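Local coordinates for protein separin (Saccharomyces cerevisiae, PDB 5U1T) that cleaves the Mcd1/Scc1 subunit of cohesin at the onset of anaphase as a caspase-like cysteine protease, and is held inactive by securin for most of the cell cycle, at residues A[103-107]-A[459-463]; A[473-477]-A[502-507]; A[61-67]-A[548-552]; A[78-82]-A[97-101]; A[71-75]-A[126-130]. All coordinates share one frame. Numbering follows the deposited sequence.

Interaction 1. Residues A[103-107]-A[459-463]; sequences NETNL and FNVYC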
# COMPACT_ATOMS: atom_id res chain seq x y z
N ASN A 103 21.56 20.86 48.11
CA ASN A 103 21.34 19.46 47.78
C ASN A 103 20.11 19.27 46.89
O ASN A 103 20.09 18.39 46.05
CB ASN A 103 21.21 18.63 49.05
CG ASN A 103 22.55 18.34 49.67
OD1 ASN A 103 23.59 18.48 49.03
ND2 ASN A 103 22.53 17.94 50.92
N GLU A 104 19.12 20.13 47.06
CA GLU A 104 17.88 20.05 46.33
C GLU A 104 17.99 20.63 44.94
O GLU A 104 17.02 20.62 44.21
CB GLU A 104 16.79 20.80 47.08
CG GLU A 104 16.45 20.24 48.43
CD GLU A 104 15.52 19.06 48.34
OE1 GLU A 104 16.01 17.93 48.17
OE2 GLU A 104 14.30 19.24 48.43
N THR A 105 19.16 21.12 44.55
CA THR A 105 19.25 21.90 43.31
C THR A 105 20.51 21.58 42.51
O THR A 105 20.85 22.31 41.58
CB THR A 105 19.21 23.42 43.61
OG1 THR A 105 20.19 23.75 44.63
CG2 THR A 105 17.82 23.85 44.10
N ASN A 106 21.21 20.51 42.88
CA ASN A 106 22.48 20.16 42.27
C ASN A 106 22.66 18.65 42.16
O ASN A 106 22.17 17.90 43.01
CB ASN A 106 23.67 20.73 43.08
CG ASN A 106 23.68 22.26 43.16
OD1 ASN A 106 24.23 22.93 42.29
ND2 ASN A 106 23.08 22.82 44.21
N LEU A 107 23.40 18.18 41.16
CA LEU A 107 23.74 16.77 41.12
C LEU A 107 24.57 16.42 42.33
O LEU A 107 24.22 15.54 43.12
CB LEU A 107 24.51 16.41 39.85
CG LEU A 107 24.80 14.90 39.83
CD1 LEU A 107 23.51 14.05 39.74
CD2 LEU A 107 25.81 14.52 38.77
N PHE A 459 21.52 8.75 32.72
CA PHE A 459 20.10 9.00 32.70
C PHE A 459 19.76 9.69 34.00
O PHE A 459 19.35 9.07 34.98
CB PHE A 459 19.30 7.72 32.49
CG PHE A 459 17.90 7.95 32.03
CD1 PHE A 459 17.65 8.29 30.72
CD2 PHE A 459 16.84 7.83 32.91
CE1 PHE A 459 16.35 8.51 30.27
CE2 PHE A 459 15.53 8.04 32.48
CZ PHE A 459 15.29 8.39 31.16
N ASN A 460 19.98 11.00 33.98
CA ASN A 460 19.95 11.83 35.18
C ASN A 460 19.47 13.22 34.80
O ASN A 460 19.99 13.82 33.86
CB ASN A 460 21.36 11.89 35.82
CG ASN A 460 21.42 12.77 37.06
OD1 ASN A 460 21.70 13.98 36.97
ND2 ASN A 460 21.21 12.17 38.23
N VAL A 461 18.48 13.73 35.53
CA VAL A 461 17.85 15.00 35.18
C VAL A 461 18.78 16.23 35.10
O VAL A 461 18.49 17.13 34.32
CB VAL A 461 16.71 15.32 36.17
CG1 VAL A 461 17.26 15.72 37.49
CG2 VAL A 461 15.85 16.42 35.63
N TYR A 462 19.89 16.29 35.85
CA TYR A 462 20.72 17.50 35.78
C TYR A 462 21.46 17.50 34.45
O TYR A 462 22.03 18.51 34.05
CB TYR A 462 21.70 17.62 36.98
CG TYR A 462 20.98 17.88 38.27
CD1 TYR A 462 20.46 19.15 38.56
CD2 TYR A 462 20.75 16.86 39.18
CE1 TYR A 462 19.76 19.39 39.73
CE2 TYR A 462 20.05 17.08 40.32
CZ TYR A 462 19.56 18.34 40.61
OH TYR A 462 18.86 18.56 41.78
N CYS A 463 21.41 16.39 33.75
CA CYS A 463 21.92 16.35 32.38
C CYS A 463 21.08 17.21 31.40
O CYS A 463 21.57 17.55 30.33
CB CYS A 463 22.00 14.91 31.88
SG CYS A 463 23.45 14.01 32.46
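A single tyrosine makes most of this contact, and it does so largely against backbone. The ring of Tyr462 packs against the chain at 106-107. Leu107 N and Asn106 C sit over one of its faces, and Leu107 N is 3.6 Å from Tyr462 CD2. The hydroxyl reaches the turn that follows helix 91-103. Tyr462 OH is 3.2 Å from Asn106 N, but the angle is poor. No hydrogen bond links the two segments. Leu107 adds the apolar part, with its CB 3.8 Å from Tyr462 CD2. Its CD1 also rests 3.3 Å from Asn460 OD1. That oxygen is already engaged: Tyr462 N donates to Asn460 OD1 at 3.1 Å. This hydrogen bond closes an Asx turn, which leads into the 3-10 segment that carries Tyr462. The side chains of Thr105 and Asn106 point away, and both are hydrogen-bonded to Tyr128 OH and to the end of helix 91-103. Trp124 meets the Tyr462 ring edge-to-face, and its NE1 hydrogen-bonds to Tyr462 O. This is loop-to-loop packing in the all-helical N-terminal part of separase, where the loop after helix 91-103 meets an Asx turn after helix 448-458.

Interaction 2. Residues A[473-477]-A[502-507]; sequences VFDFC and IMLSVL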
# COMPACT_ATOMS: atom_id res chain seq x y z
N VAL A 473 14.72 17.29 25.07
CA VAL A 473 14.49 16.15 25.93
C VAL A 473 14.12 14.91 25.17
O VAL A 473 14.36 13.83 25.63
CB VAL A 473 13.48 16.47 27.02
CG1 VAL A 473 12.19 16.96 26.43
CG2 VAL A 473 13.22 15.25 27.86
N PHE A 474 13.54 15.06 24.00
CA PHE A 474 13.20 13.92 23.19
C PHE A 474 14.46 13.40 22.55
O PHE A 474 14.72 12.23 22.52
CB PHE A 474 12.22 14.33 22.13
CG PHE A 474 10.92 13.67 22.27
CD1 PHE A 474 10.75 12.39 21.83
CD2 PHE A 474 9.89 14.30 22.88
CE1 PHE A 474 9.56 11.75 21.98
CE2 PHE A 474 8.70 13.67 23.04
CZ PHE A 474 8.53 12.40 22.59
N ASP A 475 15.25 14.32 22.06
CA ASP A 475 16.51 14.05 21.43
C ASP A 475 17.43 13.33 22.39
O ASP A 475 18.07 12.37 22.01
CB ASP A 475 17.09 15.39 21.03
CG ASP A 475 18.30 15.27 20.21
OD1 ASP A 475 18.51 14.23 19.62
OD2 ASP A 475 19.05 16.24 20.15
N PHE A 476 17.49 13.78 23.63
CA PHE A 476 18.33 13.16 24.62
C PHE A 476 17.84 11.79 25.04
O PHE A 476 18.62 10.89 25.20
CB PHE A 476 18.40 14.04 25.87
CG PHE A 476 19.12 13.41 27.01
CD1 PHE A 476 18.47 12.57 27.86
CD2 PHE A 476 20.45 13.64 27.21
CE1 PHE A 476 19.13 11.97 28.89
CE2 PHE A 476 21.11 13.04 28.24
CZ PHE A 476 20.45 12.21 29.08
N CYS A 477 16.55 11.64 25.19
CA CYS A 477 16.00 10.38 25.64
C CYS A 477 15.98 9.29 24.61
O CYS A 477 16.12 8.14 24.94
CB CYS A 477 14.60 10.58 26.17
SG CYS A 477 14.56 11.28 27.80
N ILE A 502 9.17 13.43 32.79
CA ILE A 502 9.26 13.56 31.36
C ILE A 502 10.30 12.58 30.76
O ILE A 502 10.01 11.86 29.78
CB ILE A 502 9.59 15.01 30.99
CG1 ILE A 502 8.65 15.94 31.77
CG2 ILE A 502 9.46 15.23 29.49
CD1 ILE A 502 8.46 17.32 31.18
N MET A 503 11.48 12.53 31.36
CA MET A 503 12.51 11.60 30.91
C MET A 503 12.04 10.15 30.95
O MET A 503 12.34 9.38 30.03
CB MET A 503 13.78 11.74 31.75
CG MET A 503 14.54 13.00 31.49
SD MET A 503 15.92 13.19 32.64
CE MET A 503 17.04 11.88 32.12
N LEU A 504 11.34 9.78 32.02
CA LEU A 504 10.86 8.40 32.15
C LEU A 504 9.78 8.10 31.07
O LEU A 504 9.72 6.98 30.53
CB LEU A 504 10.32 8.15 33.55
CG LEU A 504 11.36 8.04 34.67
CD1 LEU A 504 10.68 8.06 36.03
CD2 LEU A 504 12.22 6.80 34.54
N SER A 505 8.96 9.10 30.76
CA SER A 505 7.87 8.95 29.81
C SER A 505 8.36 8.70 28.37
O SER A 505 7.94 7.75 27.71
CB SER A 505 6.99 10.19 29.84
OG SER A 505 5.80 9.96 29.11
N VAL A 506 9.27 9.54 27.90
CA VAL A 506 9.84 9.35 26.58
C VAL A 506 10.65 8.07 26.52
O VAL A 506 10.54 7.33 25.55
CB VAL A 506 10.71 10.55 26.16
CG1 VAL A 506 11.46 10.25 24.89
CG2 VAL A 506 9.85 11.78 25.99
N LEU A 507 11.43 7.76 27.55
CA LEU A 507 12.27 6.56 27.51
C LEU A 507 11.45 5.26 27.54
O LEU A 507 11.71 4.37 26.75
CB LEU A 507 13.29 6.53 28.65
CG LEU A 507 14.23 5.31 28.64
CD1 LEU A 507 15.50 5.57 27.87
CD2 LEU A 507 14.54 4.85 30.05
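Val473 comes first and points toward the other helix. Its CG2 lies 4.1 Å from Ile502 CG2 and 4.5 Å from Met503 CG. Phe474 starts off sideways, yet its ring reaches across. Val506 CG2 sits over the ring face, 3.8 Å from the centroid, in a CH-pi contact. Ile528 and Leu532 of helix 523-533 also touch this ring. Phe476 also starts sideways, and its ring reaches Met503, with Phe476 CE1 3.8 Å from Met503 CE. Cys477 closes the series and is one of the two most covered residues. Its CB is 3.4 Å from Val506 CG1, and its SG is 4.1 Å from Met503 CB. The backbones come nearest here, with Cys477 CA 5.7 Å from Leu507 CA. Cys477 O also lies 3.9 Å from Leu507 CD1. No hydrogen bond crosses the interface, and every touching residue is buried. The segment axes approach to 9.3 Å and cross at -59°. This is apolar packing of two steeply crossed helices, 470-485 and 501-509, buried within the N-terminal helical region.

Interaction 3. Residues A[61-67]-A[548-552]; sequences LLKSHHM and DKLHL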
# COMPACT_ATOMS: atom_id res chain seq x y z
N LEU A 61 8.70 18.68 42.59
CA LEU A 61 7.72 18.84 41.53
C LEU A 61 8.32 19.59 40.35
O LEU A 61 8.21 19.16 39.21
CB LEU A 61 6.48 19.57 42.01
CG LEU A 61 5.50 19.67 40.84
CD1 LEU A 61 4.18 18.98 41.16
CD2 LEU A 61 5.25 21.13 40.42
N LEU A 62 8.96 20.72 40.65
CA LEU A 62 9.50 21.61 39.65
C LEU A 62 10.55 20.91 38.82
O LEU A 62 10.67 21.13 37.61
CB LEU A 62 10.09 22.85 40.33
CG LEU A 62 8.97 23.77 40.79
CD1 LEU A 62 9.55 24.96 41.53
CD2 LEU A 62 8.15 24.21 39.60
N LYS A 63 11.32 20.06 39.48
CA LYS A 63 12.38 19.31 38.85
C LYS A 63 11.75 18.26 37.97
O LYS A 63 12.23 17.99 36.86
CB LYS A 63 13.26 18.66 39.90
CG LYS A 63 14.51 18.04 39.36
CD LYS A 63 15.56 17.96 40.44
CE LYS A 63 15.25 16.87 41.47
NZ LYS A 63 15.67 15.51 41.01
N SER A 64 10.66 17.68 38.45
CA SER A 64 10.07 16.57 37.75
C SER A 64 9.36 17.03 36.48
O SER A 64 9.29 16.28 35.51
CB SER A 64 9.10 15.83 38.64
OG SER A 64 8.65 14.67 37.98
N HIS A 65 8.83 18.25 36.50
CA HIS A 65 8.06 18.75 35.37
C HIS A 65 8.87 19.70 34.51
O HIS A 65 8.31 20.51 33.80
CB HIS A 65 6.78 19.45 35.84
CG HIS A 65 5.87 18.57 36.63
ND1 HIS A 65 4.65 19.01 37.12
CD2 HIS A 65 5.98 17.28 37.02
CE1 HIS A 65 4.06 18.02 37.77
NE2 HIS A 65 4.84 16.96 37.72
N HIS A 66 10.19 19.62 34.65
CA HIS A 66 11.15 20.48 33.93
C HIS A 66 10.91 22.00 34.01
O HIS A 66 11.37 22.75 33.16
CB HIS A 66 11.20 20.04 32.46
CG HIS A 66 11.93 18.74 32.25
ND1 HIS A 66 12.83 18.55 31.22
CD2 HIS A 66 11.92 17.59 32.96
CE1 HIS A 66 13.34 17.34 31.30
NE2 HIS A 66 12.80 16.74 32.35
N MET A 67 10.21 22.47 35.04
CA MET A 67 9.90 23.88 35.19
C MET A 67 11.03 24.65 35.90
O MET A 67 10.91 25.00 37.08
CB MET A 67 8.60 24.03 35.98
CG MET A 67 7.38 23.63 35.21
SD MET A 67 7.16 24.78 33.84
CE MET A 67 6.08 26.00 34.59
N ASP A 548 -2.16 20.35 35.07
CA ASP A 548 -1.15 20.72 36.06
C ASP A 548 -0.79 22.17 35.80
O ASP A 548 -0.56 22.57 34.65
CB ASP A 548 0.09 19.83 35.99
CG ASP A 548 -0.24 18.37 36.21
OD1 ASP A 548 -1.11 17.84 35.50
OD2 ASP A 548 0.36 17.74 37.11
N LYS A 549 -0.73 22.95 36.87
CA LYS A 549 -0.44 24.37 36.74
C LYS A 549 1.01 24.57 36.28
O LYS A 549 1.28 25.33 35.34
CB LYS A 549 -0.73 25.09 38.06
CG LYS A 549 -2.24 25.18 38.37
CD LYS A 549 -2.54 25.33 39.89
CE LYS A 549 -2.11 26.70 40.46
NZ LYS A 549 -2.49 26.87 41.91
N LEU A 550 1.92 23.82 36.87
CA LEU A 550 3.33 23.95 36.55
C LEU A 550 3.83 22.73 35.78
O LEU A 550 4.03 21.67 36.37
CB LEU A 550 4.15 24.14 37.83
CG LEU A 550 3.67 25.31 38.71
CD1 LEU A 550 4.51 25.44 39.96
CD2 LEU A 550 3.65 26.63 37.93
N HIS A 551 4.03 22.87 34.48
CA HIS A 551 4.59 21.77 33.72
C HIS A 551 5.19 22.29 32.44
O HIS A 551 4.59 23.13 31.79
CB HIS A 551 3.52 20.73 33.43
CG HIS A 551 4.06 19.33 33.28
ND1 HIS A 551 5.09 19.02 32.42
CD2 HIS A 551 3.71 18.18 33.89
CE1 HIS A 551 5.36 17.73 32.51
NE2 HIS A 551 4.54 17.20 33.40
N LEU A 552 6.38 21.82 32.07
CA LEU A 552 6.98 22.21 30.80
C LEU A 552 6.07 21.77 29.66
O LEU A 552 5.95 22.45 28.63
CB LEU A 552 8.38 21.61 30.62
CG LEU A 552 9.03 21.93 29.27
CD1 LEU A 552 9.30 23.41 29.18
CD2 LEU A 552 10.30 21.16 29.03
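Asp548 opens the second segment at the margin of the contact, with its OD2 3.8 Å from His65 CE1. Leu550 does more. Its carbonyl oxygen accepts a hydrogen bond from the imidazole, with His65 ND1 2.8 Å from Leu550 O. Its side chain covers the end of helix 48-64. Leu550 CD1 is 3.9 Å from Leu62 CD2, and Leu550 CB is 4.1 Å from Leu61 CD2. Met67 closes in from the loop, with its CE 4.2 Å from Leu550 CD2. The contact thus joins the C-terminal end of an N-terminal helix to the loop between helices 540-543 and 557-572. His65 is the first residue to leave the helix, which ends in a Schellman motif. His66 is left-handed (phi 52°, psi 23°), Met67 N hydrogen-bonds to Leu62 O at 2.9 Å, and His66 N bonds weakly to Lys63 O at 3.4 Å. His551 points its CA-to-CB bond away, yet its ring forms an offset stack with that of His65. The centroids are 4.2 Å apart and the planes 15° from parallel. The His551 ring is also hydrogen-bonded to Leu553 and to Glu501. Leu552 then donates its backbone NH, with Leu552 N 2.9 Å from His65 O. His65 is therefore held through both its backbone and its ring. Leu552 CB packs 3.7 Å from His66 CB, and Met67 SD lies 3.5 Å from Leu552 N.

Interaction 4. Residues A[78-82]-A[97-101]; sequences HLMII and EIIFL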
# COMPACT_ATOMS: atom_id res chain seq x y z
N HIS A 78 14.09 30.71 49.68
CA HIS A 78 14.89 29.87 50.55
C HIS A 78 16.08 30.66 51.12
O HIS A 78 16.42 30.54 52.31
CB HIS A 78 15.34 28.63 49.78
CG HIS A 78 15.74 27.48 50.65
ND1 HIS A 78 15.92 26.21 50.15
CD2 HIS A 78 16.01 27.41 51.97
CE1 HIS A 78 16.28 25.40 51.14
NE2 HIS A 78 16.34 26.11 52.25
N LEU A 79 16.71 31.48 50.26
CA LEU A 79 17.83 32.33 50.66
C LEU A 79 17.39 33.31 51.73
O LEU A 79 18.14 33.59 52.66
CB LEU A 79 18.39 33.09 49.47
CG LEU A 79 19.25 32.31 48.50
CD1 LEU A 79 19.81 33.23 47.44
CD2 LEU A 79 20.34 31.56 49.23
N MET A 80 16.18 33.82 51.59
CA MET A 80 15.63 34.73 52.58
C MET A 80 15.39 34.00 53.90
O MET A 80 15.56 34.58 54.96
CB MET A 80 14.34 35.37 52.08
CG MET A 80 13.92 36.62 52.88
SD MET A 80 15.23 37.87 53.09
CE MET A 80 14.41 39.13 54.08
N ILE A 81 15.00 32.74 53.83
CA ILE A 81 14.80 31.92 55.03
C ILE A 81 16.10 31.75 55.81
O ILE A 81 16.13 31.86 57.04
CB ILE A 81 14.23 30.54 54.67
CG1 ILE A 81 12.77 30.71 54.21
CG2 ILE A 81 14.35 29.58 55.85
CD1 ILE A 81 12.11 29.45 53.81
N ILE A 82 17.17 31.48 55.07
CA ILE A 82 18.49 31.33 55.64
C ILE A 82 18.96 32.61 56.34
O ILE A 82 19.42 32.55 57.49
CB ILE A 82 19.52 30.89 54.55
CG1 ILE A 82 19.16 29.48 54.04
CG2 ILE A 82 20.96 30.93 55.07
CD1 ILE A 82 19.93 29.05 52.81
N GLU A 97 20.21 24.54 56.54
CA GLU A 97 19.33 25.07 55.50
C GLU A 97 20.07 25.37 54.19
O GLU A 97 19.52 25.18 53.11
CB GLU A 97 18.62 26.34 55.96
CG GLU A 97 17.42 26.08 56.81
CD GLU A 97 16.32 25.40 56.05
OE1 GLU A 97 16.32 25.49 54.79
OE2 GLU A 97 15.46 24.78 56.70
N ILE A 98 21.31 25.86 54.30
CA ILE A 98 22.17 26.14 53.16
C ILE A 98 22.46 24.84 52.40
O ILE A 98 22.26 24.74 51.18
CB ILE A 98 23.51 26.79 53.60
CG1 ILE A 98 23.30 28.26 54.00
CG2 ILE A 98 24.59 26.65 52.54
CD1 ILE A 98 24.58 29.05 54.16
N ILE A 99 22.93 23.85 53.14
CA ILE A 99 23.18 22.51 52.62
C ILE A 99 21.92 21.91 51.94
O ILE A 99 22.01 21.37 50.85
CB ILE A 99 23.71 21.62 53.76
CG1 ILE A 99 25.13 22.07 54.10
CG2 ILE A 99 23.68 20.14 53.39
CD1 ILE A 99 25.67 21.54 55.42
N PHE A 100 20.77 22.05 52.60
CA PHE A 100 19.48 21.61 52.08
C PHE A 100 19.16 22.28 50.74
O PHE A 100 18.83 21.60 49.77
CB PHE A 100 18.39 21.91 53.12
CG PHE A 100 17.00 21.51 52.71
CD1 PHE A 100 16.76 20.31 52.05
CD2 PHE A 100 15.91 22.33 53.03
CE1 PHE A 100 15.44 19.94 51.69
CE2 PHE A 100 14.60 21.96 52.68
CZ PHE A 100 14.37 20.77 52.01
N LEU A 101 19.31 23.60 50.69
CA LEU A 101 19.07 24.38 49.48
C LEU A 101 19.95 23.86 48.33
O LEU A 101 19.48 23.71 47.18
CB LEU A 101 19.35 25.87 49.74
CG LEU A 101 19.06 26.88 48.61
CD1 LEU A 101 18.73 28.26 49.16
CD2 LEU A 101 20.20 26.97 47.59
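Helices 69-87 and 91-103 form an antiparallel helical hairpin, and this contact is part of their interface. The two segment axes run at 167° and come within 10.0 Å. Leu101 is the main bump from the second helix. It enters the hollow between His78, Leu79 and Ile82. Leu101 CB lies over the face of the His78 ring, 3.4 Å from His78 CE1, as a CH-pi contact. Leu101 CD1 is 3.7 Å from Leu79 CD2 and 3.9 Å from Ile82 CD1. Leu79 also packs on an apolar side chain of the securin chain. Ile82 answers from the first helix. It fits against Glu97, Ile98 and Leu101, with Ile82 CG1 3.7 Å from Glu97 CB and Ile82 CD1 3.7 Å from Ile98 CG1. The flat His78 ring fills the space toward Phe100, whose CD2 is 3.6 Å from His78 CE1. His78 ND1 is hydrogen-bonded to Tyr59 OH of helix 48-64. At the other nitrogen, His78 NE2 donates a short hydrogen bond to Glu97 OE1, at 2.6 Å.

Interaction 5. Residues A[71-75]-A[126-130]; sequences INSTV and DYYLS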
# COMPACT_ATOMS: atom_id res chain seq x y z
N ILE A 71 12.35 27.19 39.99
CA ILE A 71 13.34 26.84 40.98
C ILE A 71 14.03 28.12 41.47
O ILE A 71 14.27 28.30 42.67
CB ILE A 71 14.36 25.84 40.42
CG1 ILE A 71 13.66 24.55 40.02
CG2 ILE A 71 15.39 25.48 41.45
CD1 ILE A 71 14.52 23.64 39.18
N ASN A 72 14.31 29.04 40.55
CA ASN A 72 14.97 30.30 40.91
C ASN A 72 14.18 31.09 41.92
O ASN A 72 14.72 31.65 42.89
CB ASN A 72 15.17 31.18 39.67
CG ASN A 72 15.96 30.49 38.58
OD1 ASN A 72 15.65 29.36 38.18
ND2 ASN A 72 16.98 31.17 38.09
N SER A 73 12.88 31.18 41.68
CA SER A 73 12.04 32.02 42.50
C SER A 73 11.88 31.36 43.87
O SER A 73 11.73 32.06 44.88
CB SER A 73 10.70 32.27 41.81
OG SER A 73 9.79 31.26 42.17
N THR A 74 11.95 30.03 43.90
CA THR A 74 11.90 29.24 45.14
C THR A 74 13.19 29.35 45.97
O THR A 74 13.15 29.47 47.19
CB THR A 74 11.62 27.75 44.82
OG1 THR A 74 10.30 27.63 44.28
CG2 THR A 74 11.73 26.87 46.06
N VAL A 75 14.32 29.29 45.28
CA VAL A 75 15.63 29.47 45.90
C VAL A 75 15.73 30.85 46.56
O VAL A 75 16.31 31.00 47.63
CB VAL A 75 16.73 29.28 44.83
CG1 VAL A 75 18.02 29.99 45.20
CG2 VAL A 75 16.98 27.79 44.61
N ASP A 126 24.35 28.79 39.28
CA ASP A 126 25.23 29.96 39.13
C ASP A 126 24.53 31.31 39.35
O ASP A 126 25.17 32.36 39.40
CB ASP A 126 25.92 29.96 37.75
CG ASP A 126 24.95 30.09 36.62
OD1 ASP A 126 23.75 30.33 36.87
OD2 ASP A 126 25.40 29.96 35.45
N TYR A 127 23.21 31.27 39.50
CA TYR A 127 22.44 32.46 39.83
C TYR A 127 22.28 32.67 41.34
O TYR A 127 21.63 33.61 41.76
CB TYR A 127 21.06 32.38 39.14
CG TYR A 127 20.17 31.24 39.59
CD1 TYR A 127 19.28 31.40 40.66
CD2 TYR A 127 20.19 30.00 38.94
CE1 TYR A 127 18.45 30.37 41.07
CE2 TYR A 127 19.34 28.95 39.35
CZ TYR A 127 18.47 29.15 40.40
OH TYR A 127 17.63 28.14 40.83
N TYR A 128 22.86 31.80 42.16
CA TYR A 128 22.82 31.98 43.61
C TYR A 128 24.11 31.56 44.34
O TYR A 128 24.34 31.95 45.49
CB TYR A 128 21.63 31.21 44.23
CG TYR A 128 21.78 29.69 44.24
CD1 TYR A 128 22.57 29.04 45.19
CD2 TYR A 128 21.12 28.90 43.29
CE1 TYR A 128 22.71 27.66 45.19
CE2 TYR A 128 21.24 27.52 43.30
CZ TYR A 128 22.04 26.90 44.25
OH TYR A 128 22.17 25.52 44.27
N LEU A 129 24.94 30.75 43.66
CA LEU A 129 26.07 30.07 44.30
C LEU A 129 26.99 31.05 45.03
O LEU A 129 27.34 30.85 46.19
CB LEU A 129 26.87 29.27 43.26
CG LEU A 129 28.05 28.49 43.86
CD1 LEU A 129 27.57 27.44 44.86
CD2 LEU A 129 28.91 27.86 42.78
N SER A 130 27.38 32.10 44.31
CA SER A 130 28.03 33.27 44.85
C SER A 130 27.45 33.71 46.19
O SER A 130 28.17 33.79 47.18
CB SER A 130 27.94 34.42 43.84
OG SER A 130 28.05 35.70 44.45
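This is a buried side-chain packing contact between helix 69-87 and the turn that leads into helix 129-142. No hydrogen bond joins the two segments. Tyr127 makes most of it. The amide of Asn72 lies over one face of its ring, with Asn72 CG 3.4 Å from Tyr127 CZ. The phenol end reaches the helix surface, where Tyr127 OH is 3.5 Å from Ile71 CG2 and 3.9 Å from Val75 CG2. Tyr127 OH is also 3.5 Å from Asn72 N, but the angle is too poor for a hydrogen bond. Val75 points toward the turn and meets both tyrosines. Its CG1 is 4.2 Å from Tyr127 CE1 and 3.8 Å from Tyr128 CD2. Tyr128 stands at the N-cap position of helix 129-142. Its hydroxyl is hydrogen-bonded to Thr105 and Asn106, and Asn72 OD1 accepts from Arg466. Around the contact, Tyr59 of helix 48-64 touches Val75, while Leu101 and Phe102 of helix 91-103 touch Tyr128.

Overall arrangement
All five contacts lie in the N-terminal helical part, away from the probable catalytic cysteine. Interactions 4 and 5 share helix 69-87, with centres about 10 Å apart. Interaction 3 uses helix 48-64 just before it. Interaction 1 is centred about 14 to 15 Å from the centres of interactions 2, 3 and 5 and touches each. Along the chain, interaction 3 spans the other four. Interaction 4 lies within the span of interaction 5, whose segments alternate with those of interaction 1; interaction 2 follows. Interactions 2, 4 and 5 join segments 15 to 51 residues apart. Interactions 1 and 3 bring loops 459-463 and 548-552 back to the N-terminal helices, 352 and 481 residues away in sequence.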